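Local coordinates for short afifavidin (Afifella pfennigii, PDB 6HDT), which binds biotin strongly and without a covalent link as a dimeric avidin, although its exact biological role is still obscure, at residues A[12-17]-A[33-38]; A[23-28]-A[43-48]; A[87-92]-A[121-126]; A[108-111]-A[116-119]. All coordinates share one frame; numbering follows the deposited sequence.

Interaction 1 of 4, residues A[12-17]-A[33-38]; sequences EAFGVP and LVFGAG
Phe14, the last residue of the N-terminal helix 7-14, lays its side chain against Phe35 at the end of barrel strand 30-35. Its CB already lies 3.9 Å from CZ of Phe35. One step further CG meets the same CZ, and CD2 comes nearest of all, 3.7 Å from CZ of Phe35. A single ring corner thus slides past the root and one flank of the other ring. Beyond CD2, CE2 turns to Trp23 of strand 20-24; the Phe14 side chain also touches Thr65 of strand 58-66. The two side chains cross at about a right angle with ring planes 46° apart, an oblique pairing. On Phe14, CG stands anti to the backbone N (chi1 -168°), which throws the ring off the helix end toward the barrel.

Val16 adds one methyl of its branched side chain, CG2, 4.2 Å from CE2 of Phe35. It can do so because the helix stops between the two residues: Gly15, with positive phi, is the C-prime residue of a Schellman motif in which Val16 N bonds to Ala11 O and Gly15 N to Glu12 O. A CB at Gly15 would press on the preceding carbonyl, so glycine suits the place. Ser10 and Ala11 of the same helix also touch Phe35.

All three touching residues are buried and present only carbon to one another. The helix is therefore held to the barrel here by dispersion and by the exclusion of water, forces that depend on shape and burial and ask little of exact angles.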
loop_
_atom_site.group_PDB
_atom_site.type_symbol
_atom_site.label_atom_id
_atom_site.label_comp_id
_atom_site.label_asym_id
_atom_site.label_seq_id
_atom_site.Cartn_x
_atom_site.Cartn_y
_atom_site.Cartn_z
ATOM N N GLU A 12 -18.053 -5.479 -5.552
ATOM C CA GLU A 12 -18.921 -6.561 -5.050
ATOM C C GLU A 12 -18.077 -7.720 -4.504
ATOM O O GLU A 12 -18.420 -8.299 -3.479
ATOM C CB GLU A 12 -19.897 -7.039 -6.119
ATOM C CG GLU A 12 -21.005 -6.023 -6.416
ATOM C CD GLU A 12 -21.892 -6.447 -7.570
ATOM O OE1 GLU A 12 -21.891 -7.653 -7.890
ATOM O OE2 GLU A 12 -22.583 -5.577 -8.160
ATOM N N ALA A 13 -16.944 -8.002 -5.151
ATOM C CA ALA A 13 -16.051 -9.017 -4.659
ATOM C C ALA A 13 -15.515 -8.581 -3.293
ATOM O O ALA A 13 -15.257 -9.393 -2.445
ATOM C CB ALA A 13 -14.919 -9.273 -5.647
ATOM N N PHE A 14 -15.322 -7.280 -3.075
ATOM C CA PHE A 14 -14.889 -6.836 -1.752
ATOM C C PHE A 14 -15.980 -6.982 -0.680
ATOM O O PHE A 14 -15.670 -7.221 0.471
ATOM C CB PHE A 14 -14.336 -5.423 -1.834
ATOM C CG PHE A 14 -13.607 -4.987 -0.608
ATOM C CD1 PHE A 14 -12.380 -5.558 -0.252
ATOM C CD2 PHE A 14 -14.137 -3.993 0.197
ATOM C CE1 PHE A 14 -11.714 -5.110 0.868
ATOM C CE2 PHE A 14 -13.456 -3.532 1.317
ATOM C CZ PHE A 14 -12.258 -4.096 1.652
ATOM N N GLY A 15 -17.244 -6.864 -1.085
ATOM C CA GLY A 15 -18.396 -7.051 -0.208
ATOM C C GLY A 15 -19.304 -5.823 -0.112
ATOM O O GLY A 15 -20.171 -5.758 0.735
ATOM N N VAL A 16 -19.119 -4.832 -0.972
ATOM C CA VAL A 16 -19.951 -3.641 -0.901
ATOM C C VAL A 16 -20.735 -3.497 -2.207
ATOM O O VAL A 16 -20.274 -3.921 -3.275
ATOM C CB VAL A 16 -19.114 -2.384 -0.552
ATOM C CG1 VAL A 16 -18.461 -2.580 0.818
ATOM C CG2 VAL A 16 -18.052 -2.086 -1.577
ATOM N N PRO A 17 -21.934 -2.906 -2.135
ATOM C CA PRO A 17 -22.761 -2.915 -3.325
ATOM C C PRO A 17 -22.431 -1.797 -4.318
ATOM O O PRO A 17 -22.939 -1.818 -5.427
ATOM C CB PRO A 17 -24.177 -2.769 -2.744
ATOM C CG PRO A 17 -23.987 -1.964 -1.489
ATOM C CD PRO A 17 -22.561 -2.144 -1.034
ATOM N N LEU A 33 -13.514 4.879 -0.203
ATOM C CA LEU A 33 -12.860 4.002 -1.159
ATOM C C LEU A 33 -13.625 3.989 -2.456
ATOM O O LEU A 33 -14.858 3.831 -2.488
ATOM C CB LEU A 33 -12.761 2.560 -0.631
ATOM C CG LEU A 33 -11.922 2.357 0.631
ATOM C CD1 LEU A 33 -11.963 0.903 1.038
ATOM C CD2 LEU A 33 -10.492 2.815 0.412
ATOM N N VAL A 34 -12.880 4.101 -3.530
ATOM C CA VAL A 34 -13.424 4.031 -4.880
ATOM C C VAL A 34 -12.696 2.932 -5.633
ATOM O O VAL A 34 -11.478 2.984 -5.825
ATOM C CB VAL A 34 -13.293 5.376 -5.639
ATOM C CG1 VAL A 34 -14.124 5.345 -6.902
ATOM C CG2 VAL A 34 -13.736 6.539 -4.768
ATOM N N PHE A 35 -13.435 1.891 -5.995
ATOM C CA PHE A 35 -12.901 0.834 -6.840
ATOM C C PHE A 35 -12.907 1.234 -8.324
ATOM O O PHE A 35 -13.877 1.818 -8.834
ATOM C CB PHE A 35 -13.670 -0.459 -6.611
ATOM C CG PHE A 35 -13.499 -0.969 -5.234
ATOM C CD1 PHE A 35 -12.358 -1.682 -4.892
ATOM C CD2 PHE A 35 -14.401 -0.648 -4.250
ATOM C CE1 PHE A 35 -12.152 -2.116 -3.604
ATOM C CE2 PHE A 35 -14.200 -1.089 -2.951
ATOM C CZ PHE A 35 -13.077 -1.819 -2.632
ATOM N N GLY A 36 -11.799 0.942 -8.998
ATOM C CA GLY A 36 -11.662 1.223 -10.422
ATOM C C GLY A 36 -11.174 0.034 -11.233
ATOM O O GLY A 36 -11.275 -1.103 -10.810
ATOM N N ALA A 37 -10.642 0.326 -12.417
ATOM C CA ALA A 37 -10.162 -0.689 -13.337
ATOM C C ALA A 37 -8.767 -1.139 -12.904
ATOM O O ALA A 37 -8.115 -0.481 -12.102
ATOM C CB ALA A 37 -10.106 -0.131 -14.732
ATOM N N GLY A 38 -8.320 -2.271 -13.433
ATOM C CA GLY A 38 -7.032 -2.803 -13.083
ATOM C C GLY A 38 -6.884 -3.077 -11.598
ATOM O O GLY A 38 -5.823 -2.850 -11.048
#

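Interaction 2 of 4, residues A[23-28]-A[43-48]; sequences WVNQDG and GFYVNN. With BTN (biotin), chain E.
Tyr45 crosses the side chain of Asn25 at about a right angle, its ring 67° from the amide plane and its OH 3.2 Å from ND2 of Asn25. Both reach into the biotin pocket of the avidin beta barrel, Tyr45 from strand 40-46 and Asn25 from the type I turn Asn25-Gly28 that follows strand 20-24. The ureido oxygen O3 of biotin takes a hydrogen bond from each: Tyr45 OH gives one of 2.7 Å, with O3 at the edge of the ring, and Asn25 ND2 gives another of 2.9 Å.

Asparagine suits the turn because its amide works at both ends. With chi1 at 78°, CG sits between the backbone N and the carbonyl carbon, where OD1 accepts from Asp27 N in an Asx turn, the donor standing 44° above the carbonyl plane. OD1 also accepts from Ser29 N, fixing the rotation that aims ND2 at the ligand. A leucine in place of Asn25 would probably leave biotin O3 with one donor fewer and the N-H groups of Asp27 and Ser29 without their side-chain acceptor.

Ser29 OG is bonded to biotin as well, so the polar head of the ligand meets several protein groups. Asn47, just past the end of strand 40-46, turns the opposite end of its chemistry to the ligand: its OD1 accepts from biotin N2 at 2.9 Å, nearly straight at 165°.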
loop_
_atom_site.group_PDB
_atom_site.type_symbol
_atom_site.label_atom_id
_atom_site.label_comp_id
_atom_site.label_asym_id
_atom_site.label_seq_id
_atom_site.Cartn_x
_atom_site.Cartn_y
_atom_site.Cartn_z
ATOM N N TRP A 23 -16.215 4.753 5.205
ATOM C CA TRP A 23 -15.750 3.962 6.309
ATOM C C TRP A 23 -15.269 4.836 7.457
ATOM O O TRP A 23 -14.804 5.954 7.234
ATOM C CB TRP A 23 -14.579 3.076 5.839
ATOM C CG TRP A 23 -14.864 2.289 4.611
ATOM C CD1 TRP A 23 -14.784 2.734 3.339
ATOM C CD2 TRP A 23 -15.328 0.919 4.539
ATOM N NE1 TRP A 23 -15.134 1.732 2.467
ATOM C CE2 TRP A 23 -15.479 0.610 3.177
ATOM C CE3 TRP A 23 -15.599 -0.072 5.489
ATOM C CZ2 TRP A 23 -15.920 -0.643 2.731
ATOM C CZ3 TRP A 23 -16.041 -1.325 5.037
ATOM C CH2 TRP A 23 -16.190 -1.593 3.682
ATOM N N VAL A 24 -15.320 4.256 8.656
ATOM C CA VAL A 24 -14.814 4.825 9.895
ATOM C C VAL A 24 -14.033 3.761 10.684
ATOM O O VAL A 24 -14.406 2.580 10.757
ATOM C CB VAL A 24 -15.925 5.464 10.753
ATOM C CG1 VAL A 24 -16.855 4.416 11.347
ATOM C CG2 VAL A 24 -15.342 6.280 11.878
ATOM N N ASN A 25 -12.890 4.156 11.233
ATOM C CA ASN A 25 -12.171 3.228 12.096
ATOM C C ASN A 25 -12.468 3.487 13.578
ATOM O O ASN A 25 -13.298 4.331 13.909
ATOM C CB ASN A 25 -10.683 3.146 11.749
ATOM C CG ASN A 25 -9.893 4.312 12.272
ATOM O OD1 ASN A 25 -10.357 5.050 13.119
ATOM N ND2 ASN A 25 -8.677 4.473 11.772
ATOM N N GLN A 26 -11.817 2.720 14.450
ATOM C CA GLN A 26 -12.107 2.714 15.891
ATOM C C GLN A 26 -11.714 4.040 16.567
ATOM O O GLN A 26 -12.205 4.369 17.641
ATOM C CB GLN A 26 -11.397 1.525 16.586
ATOM C CG GLN A 26 -9.868 1.629 16.687
ATOM C CD GLN A 26 -9.134 1.518 15.350
ATOM O OE1 GLN A 26 -9.591 0.858 14.416
ATOM N NE2 GLN A 26 -7.980 2.169 15.256
ATOM N N ASP A 27 -10.815 4.788 15.934
ATOM C CA ASP A 27 -10.460 6.093 16.426
ATOM C C ASP A 27 -11.211 7.220 15.739
ATOM O O ASP A 27 -10.901 8.378 15.968
ATOM C CB ASP A 27 -8.960 6.321 16.278
ATOM C CG ASP A 27 -8.155 5.430 17.205
ATOM O OD1 ASP A 27 -8.456 5.423 18.419
ATOM O OD2 ASP A 27 -7.240 4.738 16.718
ATOM N N GLY A 28 -12.194 6.885 14.905
ATOM C CA GLY A 28 -12.995 7.890 14.198
ATOM C C GLY A 28 -12.372 8.501 12.948
ATOM O O GLY A 28 -12.924 9.460 12.390
ATOM N N GLY A 43 -9.210 6.932 -3.372
ATOM C CA GLY A 43 -10.076 7.570 -2.407
ATOM C C GLY A 43 -9.324 8.670 -1.687
ATOM O O GLY A 43 -8.398 9.267 -2.242
ATOM N N PHE A 44 -9.733 8.878 -0.449
ATOM C CA PHE A 44 -9.146 9.838 0.487
ATOM C C PHE A 44 -9.332 9.360 1.921
ATOM O O PHE A 44 -10.209 8.525 2.227
ATOM C CB PHE A 44 -9.732 11.244 0.308
ATOM C CG PHE A 44 -11.143 11.394 0.821
ATOM C CD1 PHE A 44 -11.406 11.713 2.155
ATOM C CD2 PHE A 44 -12.211 11.230 -0.049
ATOM C CE1 PHE A 44 -12.713 11.841 2.613
ATOM C CE2 PHE A 44 -13.503 11.384 0.395
ATOM C CZ PHE A 44 -13.762 11.679 1.726
ATOM N N TYR A 45 -8.475 9.891 2.790
ATOM C CA TYR A 45 -8.392 9.499 4.177
ATOM C C TYR A 45 -8.374 10.698 5.073
ATOM O O TYR A 45 -7.612 11.636 4.844
ATOM C CB TYR A 45 -7.134 8.674 4.418
ATOM C CG TYR A 45 -7.183 7.810 5.655
ATOM C CD1 TYR A 45 -6.823 8.311 6.896
ATOM C CD2 TYR A 45 -7.577 6.474 5.571
ATOM C CE1 TYR A 45 -6.863 7.506 8.044
ATOM C CE2 TYR A 45 -7.620 5.671 6.697
ATOM C CZ TYR A 45 -7.246 6.186 7.937
ATOM O OH TYR A 45 -7.293 5.430 9.076
ATOM N N VAL A 46 -9.190 10.657 6.115
ATOM C CA VAL A 46 -9.207 11.740 7.090
ATOM C C VAL A 46 -8.820 11.192 8.433
ATOM O O VAL A 46 -9.556 10.414 9.049
ATOM C CB VAL A 46 -10.537 12.497 7.159
ATOM C CG1 VAL A 46 -10.462 13.599 8.227
ATOM C CG2 VAL A 46 -10.862 13.102 5.803
ATOM N N ASN A 47 -7.637 11.599 8.879
ATOM C CA ASN A 47 -7.101 11.156 10.153
ATOM C C ASN A 47 -7.718 11.943 11.308
ATOM O O ASN A 47 -7.698 13.175 11.308
ATOM C CB ASN A 47 -5.573 11.252 10.146
ATOM C CG ASN A 47 -4.969 11.057 11.510
ATOM O OD1 ASN A 47 -5.374 10.169 12.246
ATOM N ND2 ASN A 47 -3.974 11.888 11.856
ATOM N N ASN A 48 -8.296 11.215 12.259
ATOM C CA ASN A 48 -8.852 11.865 13.422
ATOM C C ASN A 48 -8.244 11.233 14.727
ATOM O O ASN A 48 -8.642 11.568 15.838
ATOM C CB ASN A 48 -10.414 11.900 13.280
ATOM C CG ASN A 48 -10.904 12.588 11.950
ATOM O OD1 ASN A 48 -10.446 13.676 11.575
ATOM N ND2 ASN A 48 -11.855 11.946 11.248
HETATM C C11 BTN E . 1.568 11.415 11.008
HETATM O O11 BTN E . 2.746 11.183 10.673
HETATM O O12 BTN E . 1.247 11.624 12.202
HETATM C C10 BTN E . 0.520 11.419 9.909
HETATM C C9 BTN E . -0.842 10.915 10.383
HETATM C C8 BTN E . -0.840 9.412 10.670
HETATM C C7 BTN E . -2.157 8.890 11.240
HETATM C C2 BTN E . -2.052 7.386 11.474
HETATM S S1 BTN E . -2.127 6.380 10.003
HETATM C C6 BTN E . -2.410 4.914 10.953
HETATM C C5 BTN E . -3.319 5.343 12.090
HETATM N N1 BTN E . -4.711 5.234 11.755
HETATM C C3 BTN E . -5.384 6.382 11.694
HETATM O O3 BTN E . -6.600 6.472 11.450
HETATM N N2 BTN E . -4.511 7.389 11.955
HETATM C C4 BTN E . -3.208 6.856 12.321
#

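Interaction 3 of 4, residues A[87-92]-A[121-126]; sequences TSWTGF and GSDTFT. With BTN (biotin), chain E.
Trp89 meets Asp123 and Phe125 across the barrel interior, and the run up to it along strand 82-96 begins at the ligand. Thr87 rests OG1 3.3 Å from biotin S1, while its methyl CG2 lies over the rim of one face of the Trp89 indole. Trp89 then points inward. Its NE1 donates to Asp123 OD2 over 2.9 Å, almost straight (174°) and in the ring plane, meeting OD2 on the anti side, 34° out of the carboxylate plane. The same OD2 accepts from biotin N1 at 2.9 Å, and OD1 is held by Gln26 NE2, so the carboxylate has little freedom to turn. Phe125 offers its edge to the indole face, offset, with planes 66° apart. On the six-membered ring, CZ2 of Trp89 lies 3.6 Å from biotin S1. A leucine in place of Trp89 would probably leave Asp123 OD2 without its indole donor, so that the carboxylate is held less firmly toward biotin N1, and take from the sulfur its contact with the indole.

Strand 99-110 runs between these two strands in the sheet; Phe72 and Tyr45, from two further strands, meet the Trp89 ring, and Ser88 and Thr90 face the second subunit.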
loop_
_atom_site.group_PDB
_atom_site.type_symbol
_atom_site.label_atom_id
_atom_site.label_comp_id
_atom_site.label_asym_id
_atom_site.label_seq_id
_atom_site.Cartn_x
_atom_site.Cartn_y
_atom_site.Cartn_z
ATOM N N THR A 87 1.807 6.075 5.381
ATOM C CA THR A 87 1.208 4.830 5.959
ATOM C C THR A 87 0.673 3.914 4.859
ATOM O O THR A 87 0.151 4.366 3.849
ATOM C CB THR A 87 0.036 5.192 6.908
ATOM O OG1 THR A 87 0.456 6.133 7.895
ATOM C CG2 THR A 87 -0.582 3.997 7.604
ATOM N N SER A 88 0.795 2.599 5.066
ATOM C CA SER A 88 0.056 1.635 4.253
ATOM C C SER A 88 -0.752 0.743 5.159
ATOM O O SER A 88 -0.280 0.300 6.171
ATOM C CB SER A 88 0.965 0.785 3.381
ATOM O OG SER A 88 1.879 1.608 2.582
ATOM N N TRP A 89 -1.959 0.414 4.709
ATOM C CA TRP A 89 -2.806 -0.505 5.418
ATOM C C TRP A 89 -2.968 -1.727 4.546
ATOM O O TRP A 89 -3.011 -1.605 3.326
ATOM C CB TRP A 89 -4.197 0.097 5.599
ATOM C CG TRP A 89 -4.366 1.195 6.574
ATOM C CD1 TRP A 89 -4.914 1.112 7.815
ATOM C CD2 TRP A 89 -4.048 2.566 6.364
ATOM N NE1 TRP A 89 -4.938 2.341 8.405
ATOM C CE2 TRP A 89 -4.413 3.258 7.534
ATOM C CE3 TRP A 89 -3.498 3.282 5.294
ATOM C CZ2 TRP A 89 -4.264 4.631 7.660
ATOM C CZ3 TRP A 89 -3.328 4.662 5.437
ATOM C CH2 TRP A 89 -3.700 5.312 6.598
ATOM N N THR A 90 -3.154 -2.898 5.158
ATOM C CA THR A 90 -3.437 -4.107 4.389
ATOM C C THR A 90 -4.387 -4.964 5.190
ATOM O O THR A 90 -4.261 -5.053 6.387
ATOM C CB THR A 90 -2.159 -4.904 4.054
ATOM O OG1 THR A 90 -1.080 -3.997 3.730
ATOM C CG2 THR A 90 -2.402 -5.892 2.891
ATOM N N GLY A 91 -5.362 -5.557 4.529
ATOM C CA GLY A 91 -6.378 -6.270 5.299
ATOM C C GLY A 91 -7.409 -6.931 4.434
ATOM O O GLY A 91 -7.247 -7.105 3.247
ATOM N N PHE A 92 -8.483 -7.326 5.116
ATOM C CA PHE A 92 -9.542 -8.126 4.537
ATOM C C PHE A 92 -10.915 -7.715 5.064
ATOM O O PHE A 92 -11.076 -7.311 6.238
ATOM C CB PHE A 92 -9.316 -9.600 4.804
ATOM C CG PHE A 92 -9.278 -9.977 6.251
ATOM C CD1 PHE A 92 -8.071 -9.951 6.957
ATOM C CD2 PHE A 92 -10.433 -10.404 6.916
ATOM C CE1 PHE A 92 -8.032 -10.310 8.290
ATOM C CE2 PHE A 92 -10.386 -10.777 8.262
ATOM C CZ PHE A 92 -9.191 -10.733 8.944
ATOM N N GLY A 121 0.592 -0.736 13.754
ATOM C CA GLY A 121 -0.632 -0.816 14.496
ATOM C C GLY A 121 -1.691 -1.560 13.705
ATOM O O GLY A 121 -1.434 -2.129 12.662
ATOM N N SER A 122 -2.898 -1.515 14.224
ATOM C CA SER A 122 -4.048 -2.135 13.587
ATOM C C SER A 122 -5.260 -1.187 13.607
ATOM O O SER A 122 -5.485 -0.509 14.600
ATOM C CB SER A 122 -4.393 -3.442 14.301
ATOM O OG SER A 122 -3.311 -4.341 14.160
ATOM N N ASP A 123 -6.020 -1.164 12.502
ATOM C CA ASP A 123 -7.270 -0.430 12.391
ATOM C C ASP A 123 -8.352 -1.388 11.867
ATOM O O ASP A 123 -8.110 -2.186 10.934
ATOM C CB ASP A 123 -7.207 0.735 11.394
ATOM C CG ASP A 123 -6.420 1.931 11.890
ATOM O OD1 ASP A 123 -6.134 2.025 13.113
ATOM O OD2 ASP A 123 -6.083 2.788 11.019
ATOM N N THR A 124 -9.526 -1.260 12.459
ATOM C CA THR A 124 -10.731 -1.936 12.000
ATOM C C THR A 124 -11.722 -0.874 11.526
ATOM O O THR A 124 -12.128 0.025 12.298
ATOM C CB THR A 124 -11.367 -2.763 13.116
ATOM O OG1 THR A 124 -10.399 -3.708 13.572
ATOM C CG2 THR A 124 -12.582 -3.524 12.592
ATOM N N PHE A 125 -12.119 -1.000 10.259
ATOM C CA PHE A 125 -12.983 -0.056 9.620
ATOM C C PHE A 125 -14.363 -0.646 9.539
ATOM O O PHE A 125 -14.511 -1.860 9.345
ATOM C CB PHE A 125 -12.472 0.279 8.243
ATOM C CG PHE A 125 -11.146 1.002 8.243
ATOM C CD1 PHE A 125 -9.979 0.292 8.197
ATOM C CD2 PHE A 125 -11.099 2.376 8.294
ATOM C CE1 PHE A 125 -8.732 0.961 8.170
ATOM C CE2 PHE A 125 -9.883 3.043 8.289
ATOM C CZ PHE A 125 -8.709 2.327 8.241
ATOM N N THR A 126 -15.370 0.191 9.749
ATOM C CA THR A 126 -16.754 -0.265 9.527
ATOM C C THR A 126 -17.447 0.568 8.456
ATOM O O THR A 126 -17.249 1.808 8.357
ATOM C CB THR A 126 -17.560 -0.271 10.838
ATOM O OG1 THR A 126 -17.682 1.058 11.337
ATOM C CG2 THR A 126 -16.869 -1.132 11.902
HETATM C C11 BTN E . 1.568 11.415 11.008
HETATM O O11 BTN E . 2.746 11.183 10.673
HETATM O O12 BTN E . 1.247 11.624 12.202
HETATM C C10 BTN E . 0.520 11.419 9.909
HETATM C C9 BTN E . -0.842 10.915 10.383
HETATM C C8 BTN E . -0.840 9.412 10.670
HETATM C C7 BTN E . -2.157 8.890 11.240
HETATM C C2 BTN E . -2.052 7.386 11.474
HETATM S S1 BTN E . -2.127 6.380 10.003
HETATM C C6 BTN E . -2.410 4.914 10.953
HETATM C C5 BTN E . -3.319 5.343 12.090
HETATM N N1 BTN E . -4.711 5.234 11.755
HETATM C C3 BTN E . -5.384 6.382 11.694
HETATM O O3 BTN E . -6.600 6.472 11.450
HETATM N N2 BTN E . -4.511 7.389 11.955
HETATM C C4 BTN E . -3.208 6.856 12.321
#

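Interaction 4 of 4, residues A[108-111]-A[116-119]; sequences LAYQ and GEIQ
Leu108 and Gln119 form one rung of a beta hairpin in which strand 99-110 turns back into strand 117-127, the last of the avidin barrel. Four backbone hydrogen bonds tie the arms. Leu108 N to Gln119 O is 2.8 Å, with its reverse alongside, and Tyr110 with Glu117 makes a second antiparallel hydrogen-bonded pair. Between them Ala109 and Ile118 form a non-hydrogen-bonded pair, CA to CA 4.4 Å.

CA-H...O contacts add to these: Ile118 CA lies 3.3 Å from Leu108 O, and Ala109 CA equally near Glu117 O.

Side chains sort by face. Ala109 and Ile118 share one face: Ala109 lies on Gly91 and Ile118 on Asp105 of the second subunit, the small alanine probably leaving room for that chain to come close. On the other face Leu108 runs side by side with Gln119, its CB 3.8 Å from CG of Gln119, and its side chain also touches biotin, Ser85 and Thr87. Tyr110 has chi1 at 65°, which leans its ring across the neighbouring strand and sets it between the side chains of Glu117 and Gln119. CB of Glu117 lies under one ring face, 3.6 Å from CZ of Tyr110; over the opposite face, Gln119 sets its NE2 3.5 Å from CE1 of Tyr110.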
loop_
_atom_site.group_PDB
_atom_site.type_symbol
_atom_site.label_atom_id
_atom_site.label_comp_id
_atom_site.label_asym_id
_atom_site.label_seq_id
_atom_site.Cartn_x
_atom_site.Cartn_y
_atom_site.Cartn_z
ATOM N N LEU A 108 3.699 2.694 9.297
ATOM C CA LEU A 108 3.845 4.119 9.082
ATOM C C LEU A 108 5.323 4.462 9.143
ATOM O O LEU A 108 5.934 4.336 10.203
ATOM C CB LEU A 108 3.132 4.861 10.192
ATOM C CG LEU A 108 3.019 6.388 10.194
ATOM C CD1 LEU A 108 1.962 6.749 11.218
ATOM C CD2 LEU A 108 4.321 7.115 10.515
ATOM N N ALA A 109 5.872 4.857 8.008
ATOM C CA ALA A 109 7.276 5.294 7.899
ATOM C C ALA A 109 7.383 6.756 8.246
ATOM O O ALA A 109 6.638 7.579 7.695
ATOM C CB ALA A 109 7.772 5.035 6.495
ATOM N N TYR A 110 8.322 7.094 9.139
ATOM C CA TYR A 110 8.474 8.478 9.570
ATOM C C TYR A 110 9.915 8.700 9.940
ATOM O O TYR A 110 10.739 7.771 9.966
ATOM C CB TYR A 110 7.560 8.805 10.763
ATOM C CG TYR A 110 7.899 8.056 12.029
ATOM C CD1 TYR A 110 7.611 6.719 12.149
ATOM C CD2 TYR A 110 8.554 8.675 13.105
ATOM C CE1 TYR A 110 7.955 6.007 13.278
ATOM C CE2 TYR A 110 8.888 7.965 14.252
ATOM C CZ TYR A 110 8.581 6.618 14.332
ATOM O OH TYR A 110 8.895 5.860 15.453
ATOM N N GLN A 111 10.218 9.962 10.198
ATOM C CA GLN A 111 11.582 10.384 10.420
ATOM C C GLN A 111 12.037 10.016 11.817
ATOM O O GLN A 111 11.440 10.404 12.810
ATOM C CB GLN A 111 11.731 11.880 10.206
ATOM C CG GLN A 111 13.207 12.302 10.122
ATOM C CD GLN A 111 13.906 11.616 8.965
ATOM O OE1 GLN A 111 13.848 12.087 7.817
ATOM N NE2 GLN A 111 14.545 10.479 9.247
ATOM N N GLY A 116 15.168 6.933 9.337
ATOM C CA GLY A 116 13.774 6.525 9.338
ATOM C C GLY A 116 13.410 5.408 10.270
ATOM O O GLY A 116 14.243 4.602 10.641
ATOM N N GLU A 117 12.129 5.366 10.618
ATOM C CA GLU A 117 11.582 4.363 11.500
ATOM C C GLU A 117 10.255 3.952 10.900
ATOM O O GLU A 117 9.707 4.618 10.053
ATOM C CB GLU A 117 11.371 4.908 12.912
ATOM C CG GLU A 117 12.608 5.503 13.599
ATOM C CD GLU A 117 13.810 4.560 13.721
ATOM O OE1 GLU A 117 14.926 5.068 13.968
ATOM O OE2 GLU A 117 13.669 3.322 13.579
ATOM N N ILE A 118 9.761 2.817 11.363
ATOM C CA ILE A 118 8.489 2.297 10.927
ATOM C C ILE A 118 7.694 1.876 12.164
ATOM O O ILE A 118 8.100 0.952 12.899
ATOM C CB ILE A 118 8.694 1.076 10.009
ATOM C CG1 ILE A 118 9.591 1.439 8.820
ATOM C CG2 ILE A 118 7.337 0.489 9.580
ATOM C CD1 ILE A 118 10.052 0.248 8.009
ATOM N N GLN A 119 6.585 2.567 12.399
ATOM C CA GLN A 119 5.703 2.166 13.468
ATOM C C GLN A 119 4.525 1.393 12.925
ATOM O O GLN A 119 4.153 1.469 11.749
ATOM C CB GLN A 119 5.265 3.321 14.335
ATOM C CG GLN A 119 4.519 4.421 13.654
ATOM C CD GLN A 119 4.077 5.494 14.638
ATOM O OE1 GLN A 119 3.183 5.286 15.458
ATOM N NE2 GLN A 119 4.721 6.643 14.569
#

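How the interactions relate
Interactions 2 and 3, with centres 10 Å apart, build one biotin site from different strands. Tyr45 CZ packs 3.4 Å from Trp89 CZ2, and a probable hydrogen bond of 2.8 Å from Thr126 N to Val24 O joins the neighbouring strands 117-127 and 20-24. Interaction 4 is nested inside the chain loop closed by interaction 3 and joins it where Leu108 CG lies 3.5 Å from Thr87 OG1, on the ligand side. Interaction 1 lies on the opposite side of the chain's centre from interaction 4, their centres 30 Å apart; it reaches interaction 2 through Trp23, whose NE1 is 3.6 Å from Leu33 CD1. Interactions 3 and 4 also touch the second subunit.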